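Local coordinates for methylxanthine N1-demethylase NdmA (PDB 6ICN), which catalyses the Rieske-type, oxygen-dependent N1-demethylation of caffeine to theobromine and formaldehyde, the first step in this bacterium's use of caffeine as a carbon and nitrogen source, at residues A[210-220]-A[330-341]. Sequence-based numbering, arbitrary orientation.
Sequences IVPMDRFNGQF and KVSIQYRKWLRE
Arg215 lies along one face of the Trp338 indole, joining a short outer strand of the C-terminal domain's antiparallel sheet to helix 330-348. Its guanidinium is stacked flat, planes 6° apart, with Arg215 CZ 3.7 Å from the centroid of the Trp338 five-membered ring in a cation-pi contact, while CD makes a CH-pi contact with the six-membered ring. The chain, extended from CG to NE, gives this long, flat-ended residue the length to span the indole.

The guanidinium edge serves the polar partners. Arg215 NH2 donates to Glu341 OE1 at 2.9 Å and Arg215 NH1 to Glu341 OE2 at 3.2 Å, an end-on salt bridge whose carboxylate is tilted well out of the guanidinium plane, NH1 meeting OE2 from above the carboxylate. A water accepts from NH1 and donates to both Gln334 O and Gln334 OE1. An alanine in place of Arg215 would probably leave the Glu341 carboxylate without its charge partner and uncover the indole face.

Apolar packing continues inward. Trp338 turns its edge toward one face of Phe220, planes at 78°, and Met213 CE covers the opposite face. Flexible and unbranched, Met213 sets SD 3.8 Å from Val331 CA, and its bend at chi3 (72°) turns CE over the Phe220 ring.

At the helix start, the fully extended Lys330 donates from NZ a 2.8 Å hydrogen bond to Val211 O, from above the carbonyl plane; the same amine forms a salt bridge with Glu363. A salt bridge at one end and a lysine-to-carbonyl bond at the other thus flank an aromatic and sulfur-containing interior, fastening the helix to the edge strand and its lead-in loop, away from the caffeine site.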
loop_
_atom_site.group_PDB
_atom_site.type_symbol
_atom_site.label_atom_id
_atom_site.label_comp_id
_atom_site.label_asym_id
_atom_site.label_seq_id
_atom_site.Cartn_x
_atom_site.Cartn_y
_atom_site.Cartn_z
ATOM N N ILE A 210 45.984 -2.418 20.208
ATOM C CA ILE A 210 46.152 -3.774 19.695
ATOM C C ILE A 210 46.198 -4.697 20.909
ATOM O O ILE A 210 47.175 -4.692 21.662
ATOM C CB ILE A 210 47.426 -3.896 18.845
ATOM C CG1 ILE A 210 47.576 -2.690 17.913
ATOM C CG2 ILE A 210 47.445 -5.203 18.059
ATOM C CD1 ILE A 210 46.404 -2.491 16.952
ATOM N N VAL A 211 45.157 -5.497 21.113
ATOM C CA VAL A 211 45.012 -6.238 22.369
ATOM C C VAL A 211 45.483 -7.683 22.209
ATOM O O VAL A 211 45.331 -8.273 21.130
ATOM C CB VAL A 211 43.555 -6.194 22.864
ATOM C CG1 VAL A 211 43.069 -4.757 22.940
ATOM C CG2 VAL A 211 42.649 -7.014 21.960
ATOM N N PRO A 212 46.059 -8.292 23.245
ATOM C CA PRO A 212 46.315 -9.735 23.188
ATOM C C PRO A 212 45.007 -10.515 23.192
ATOM O O PRO A 212 44.014 -10.094 23.789
ATOM C CB PRO A 212 47.135 -10.007 24.455
ATOM C CG PRO A 212 46.859 -8.864 25.351
ATOM C CD PRO A 212 46.530 -7.683 24.500
ATOM N N MET A 213 45.014 -11.644 22.491
ATOM C CA MET A 213 43.835 -12.493 22.339
ATOM C C MET A 213 44.200 -13.929 22.681
ATOM O O MET A 213 45.174 -14.466 22.148
ATOM C CB MET A 213 43.275 -12.443 20.911
ATOM C CG MET A 213 42.857 -11.065 20.468
ATOM S SD MET A 213 42.406 -11.035 18.720
ATOM C CE MET A 213 40.831 -11.932 18.779
ATOM N N ASP A 214 43.406 -14.546 23.552
ATOM C CA ASP A 214 43.603 -15.926 23.965
ATOM C C ASP A 214 42.498 -16.809 23.412
ATOM O O ASP A 214 41.326 -16.408 23.391
ATOM C CB ASP A 214 43.597 -16.054 25.491
ATOM C CG ASP A 214 44.634 -15.188 26.149
ATOM O OD1 ASP A 214 45.713 -14.990 25.552
ATOM O OD2 ASP A 214 44.362 -14.704 27.266
ATOM N N ARG A 215 42.872 -18.018 22.997
ATOM C CA ARG A 215 41.919 -19.088 22.737
ATOM C C ARG A 215 41.889 -20.009 23.948
ATOM O O ARG A 215 42.939 -20.475 24.405
ATOM C CB ARG A 215 42.275 -19.902 21.498
ATOM C CG ARG A 215 42.581 -19.129 20.224
ATOM C CD ARG A 215 42.832 -20.141 19.160
ATOM N NE ARG A 215 43.182 -19.579 17.857
ATOM C CZ ARG A 215 43.444 -20.322 16.794
ATOM N NH1 ARG A 215 43.770 -19.754 15.637
ATOM N NH2 ARG A 215 43.408 -21.648 16.892
ATOM N N PHE A 216 40.695 -20.268 24.463
ATOM C CA PHE A 216 40.564 -21.160 25.609
ATOM C C PHE A 216 39.174 -21.775 25.577
ATOM O O PHE A 216 38.177 -21.046 25.507
ATOM C CB PHE A 216 40.802 -20.403 26.920
ATOM C CG PHE A 216 40.844 -21.294 28.130
ATOM C CD1 PHE A 216 41.963 -22.059 28.401
ATOM C CD2 PHE A 216 39.757 -21.370 28.985
ATOM C CE1 PHE A 216 42.006 -22.883 29.510
ATOM C CE2 PHE A 216 39.797 -22.194 30.100
ATOM C CZ PHE A 216 40.918 -22.951 30.354
ATOM N N ASN A 217 39.117 -23.107 25.594
ATOM C CA ASN A 217 37.849 -23.840 25.654
ATOM C C ASN A 217 36.912 -23.451 24.511
ATOM O O ASN A 217 35.696 -23.348 24.691
ATOM C CB ASN A 217 37.153 -23.633 27.001
ATOM C CG ASN A 217 37.845 -24.359 28.139
ATOM O OD1 ASN A 217 38.683 -25.244 27.921
ATOM N ND2 ASN A 217 37.487 -24.000 29.365
ATOM N N GLY A 218 37.478 -23.239 23.324
ATOM C CA GLY A 218 36.662 -22.883 22.174
ATOM C C GLY A 218 36.140 -21.462 22.185
ATOM O O GLY A 218 35.183 -21.157 21.456
ATOM N N GLN A 219 36.743 -20.586 22.984
ATOM C CA GLN A 219 36.358 -19.188 23.095
ATOM C C GLN A 219 37.546 -18.295 22.773
ATOM O O GLN A 219 38.688 -18.620 23.112
ATOM C CB GLN A 219 35.857 -18.854 24.503
ATOM C CG GLN A 219 34.834 -19.851 25.042
ATOM C CD GLN A 219 34.660 -19.734 26.543
ATOM O OE1 GLN A 219 35.499 -19.157 27.231
ATOM N NE2 GLN A 219 33.567 -20.283 27.056
ATOM N N PHE A 220 37.277 -17.163 22.125
ATOM C CA PHE A 220 38.241 -16.075 22.074
ATOM C C PHE A 220 38.022 -15.184 23.289
ATOM O O PHE A 220 36.891 -14.758 23.557
ATOM C CB PHE A 220 38.083 -15.265 20.783
ATOM C CG PHE A 220 39.225 -15.421 19.810
ATOM C CD1 PHE A 220 40.527 -15.588 20.263
ATOM C CD2 PHE A 220 39.001 -15.365 18.438
ATOM C CE1 PHE A 220 41.586 -15.718 19.363
ATOM C CE2 PHE A 220 40.063 -15.503 17.530
ATOM C CZ PHE A 220 41.347 -15.680 17.999
ATOM N N LYS A 330 43.262 -6.438 14.177
ATOM C CA LYS A 330 43.749 -7.684 14.782
ATOM C C LYS A 330 42.624 -8.668 15.101
ATOM O O LYS A 330 42.719 -9.853 14.768
ATOM C CB LYS A 330 44.534 -7.400 16.056
ATOM C CG LYS A 330 45.073 -8.725 16.645
ATOM C CD LYS A 330 45.881 -8.534 17.891
ATOM C CE LYS A 330 46.352 -9.891 18.410
ATOM N NZ LYS A 330 47.164 -9.699 19.632
ATOM N N VAL A 331 41.555 -8.195 15.749
ATOM C CA VAL A 331 40.475 -9.106 16.135
ATOM C C VAL A 331 39.884 -9.787 14.903
ATOM O O VAL A 331 39.718 -11.016 14.869
ATOM C CB VAL A 331 39.410 -8.360 16.956
ATOM C CG1 VAL A 331 38.199 -9.253 17.181
ATOM C CG2 VAL A 331 39.981 -7.885 18.311
ATOM N N SER A 332 39.565 -9.003 13.865
ATOM C CA SER A 332 39.059 -9.562 12.611
ATOM C C SER A 332 40.030 -10.567 11.989
ATOM O O SER A 332 39.634 -11.646 11.513
ATOM C CB SER A 332 38.797 -8.415 11.633
ATOM O OG SER A 332 38.608 -8.930 10.344
ATOM N N ILE A 333 41.312 -10.211 11.946
ATOM C CA ILE A 333 42.306 -11.080 11.327
ATOM C C ILE A 333 42.381 -12.409 12.063
ATOM O O ILE A 333 42.374 -13.477 11.443
ATOM C CB ILE A 333 43.679 -10.385 11.304
ATOM C CG1 ILE A 333 43.640 -9.143 10.411
ATOM C CG2 ILE A 333 44.742 -11.343 10.802
ATOM C CD1 ILE A 333 44.822 -8.195 10.659
ATOM N N GLN A 334 42.427 -12.350 13.394
ATOM C CA GLN A 334 42.564 -13.566 14.191
ATOM C C GLN A 334 41.299 -14.412 14.120
ATOM O O GLN A 334 41.372 -15.645 14.077
ATOM C CB GLN A 334 42.909 -13.198 15.631
ATOM C CG GLN A 334 44.300 -12.533 15.777
ATOM C CD GLN A 334 45.417 -13.363 15.145
ATOM O OE1 GLN A 334 45.505 -14.574 15.357
ATOM N NE2 GLN A 334 46.264 -12.711 14.345
ATOM N N TYR A 335 40.130 -13.758 14.092
ATOM C CA TYR A 335 38.866 -14.464 13.893
ATOM C C TYR A 335 38.867 -15.240 12.582
ATOM O O TYR A 335 38.548 -16.431 12.554
ATOM C CB TYR A 335 37.718 -13.450 13.920
ATOM C CG TYR A 335 36.325 -14.021 13.725
ATOM C CD1 TYR A 335 35.747 -14.831 14.692
ATOM C CD2 TYR A 335 35.569 -13.689 12.602
ATOM C CE1 TYR A 335 34.455 -15.326 14.537
ATOM C CE2 TYR A 335 34.278 -14.171 12.436
ATOM C CZ TYR A 335 33.730 -14.983 13.400
ATOM O OH TYR A 335 32.452 -15.467 13.232
ATOM N N ARG A 336 39.206 -14.569 11.469
ATOM C CA ARG A 336 39.215 -15.230 10.175
ATOM C C ARG A 336 40.201 -16.393 10.153
ATOM O O ARG A 336 39.920 -17.439 9.559
ATOM C CB ARG A 336 39.546 -14.212 9.087
ATOM C CG ARG A 336 38.445 -13.160 8.903
ATOM C CD ARG A 336 38.846 -12.075 7.896
ATOM N NE ARG A 336 37.733 -11.142 7.713
ATOM C CZ ARG A 336 37.606 -10.277 6.706
ATOM N NH1 ARG A 336 38.529 -10.193 5.747
ATOM N NH2 ARG A 336 36.544 -9.483 6.670
ATOM N N LYS A 337 41.350 -16.220 10.813
ATOM C CA LYS A 337 42.359 -17.273 10.882
ATOM C C LYS A 337 41.825 -18.509 11.599
ATOM O O LYS A 337 41.986 -19.640 11.116
ATOM C CB LYS A 337 43.603 -16.741 11.594
ATOM C CG LYS A 337 44.721 -17.780 11.750
ATOM C CD LYS A 337 45.937 -17.133 12.378
ATOM C CE LYS A 337 46.992 -18.179 12.707
ATOM N NZ LYS A 337 48.206 -17.525 13.265
ATOM N N TRP A 338 41.172 -18.307 12.752
ATOM C CA TRP A 338 40.629 -19.452 13.482
ATOM C C TRP A 338 39.516 -20.135 12.694
ATOM O O TRP A 338 39.469 -21.367 12.617
ATOM C CB TRP A 338 40.133 -19.022 14.862
ATOM C CG TRP A 338 39.982 -20.175 15.843
ATOM C CD1 TRP A 338 40.159 -21.505 15.602
ATOM C CD2 TRP A 338 39.626 -20.059 17.220
ATOM N NE1 TRP A 338 39.947 -22.237 16.760
ATOM C CE2 TRP A 338 39.624 -21.367 17.769
ATOM C CE3 TRP A 338 39.334 -18.976 18.052
ATOM C CZ2 TRP A 338 39.304 -21.610 19.102
ATOM C CZ3 TRP A 338 39.029 -19.208 19.374
ATOM C CH2 TRP A 338 39.014 -20.528 19.893
ATOM N N LEU A 339 38.605 -19.359 12.087
ATOM C CA LEU A 339 37.562 -19.985 11.278
ATOM C C LEU A 339 38.158 -20.837 10.159
ATOM O O LEU A 339 37.669 -21.938 9.877
ATOM C CB LEU A 339 36.629 -18.929 10.681
ATOM C CG LEU A 339 35.686 -18.204 11.629
ATOM C CD1 LEU A 339 34.762 -17.287 10.807
ATOM C CD2 LEU A 339 34.868 -19.170 12.454
ATOM N N ARG A 340 39.206 -20.333 9.495
ATOM C CA ARG A 340 39.888 -21.100 8.452
ATOM C C ARG A 340 40.429 -22.416 9.006
ATOM O O ARG A 340 40.286 -23.471 8.369
ATOM C CB ARG A 340 41.032 -20.269 7.824
ATOM C CG ARG A 340 41.670 -20.908 6.557
ATOM C CD ARG A 340 42.859 -20.109 5.970
ATOM N NE ARG A 340 42.797 -18.681 6.315
ATOM C CZ ARG A 340 43.748 -17.983 6.947
ATOM N NH1 ARG A 340 44.867 -18.573 7.379
ATOM N NH2 ARG A 340 43.538 -16.673 7.155
ATOM N N GLU A 341 41.031 -22.368 10.198
ATOM C CA GLU A 341 41.575 -23.578 10.815
ATOM C C GLU A 341 40.467 -24.568 11.141
ATOM O O GLU A 341 40.651 -25.784 11.006
ATOM C CB GLU A 341 42.340 -23.228 12.085
ATOM C CG GLU A 341 43.637 -22.459 11.861
ATOM C CD GLU A 341 44.269 -22.032 13.165
ATOM O OE1 GLU A 341 43.895 -22.595 14.221
ATOM O OE2 GLU A 341 45.140 -21.139 13.155
HETATM O O HOH W 1 43.598 -16.791 15.362
#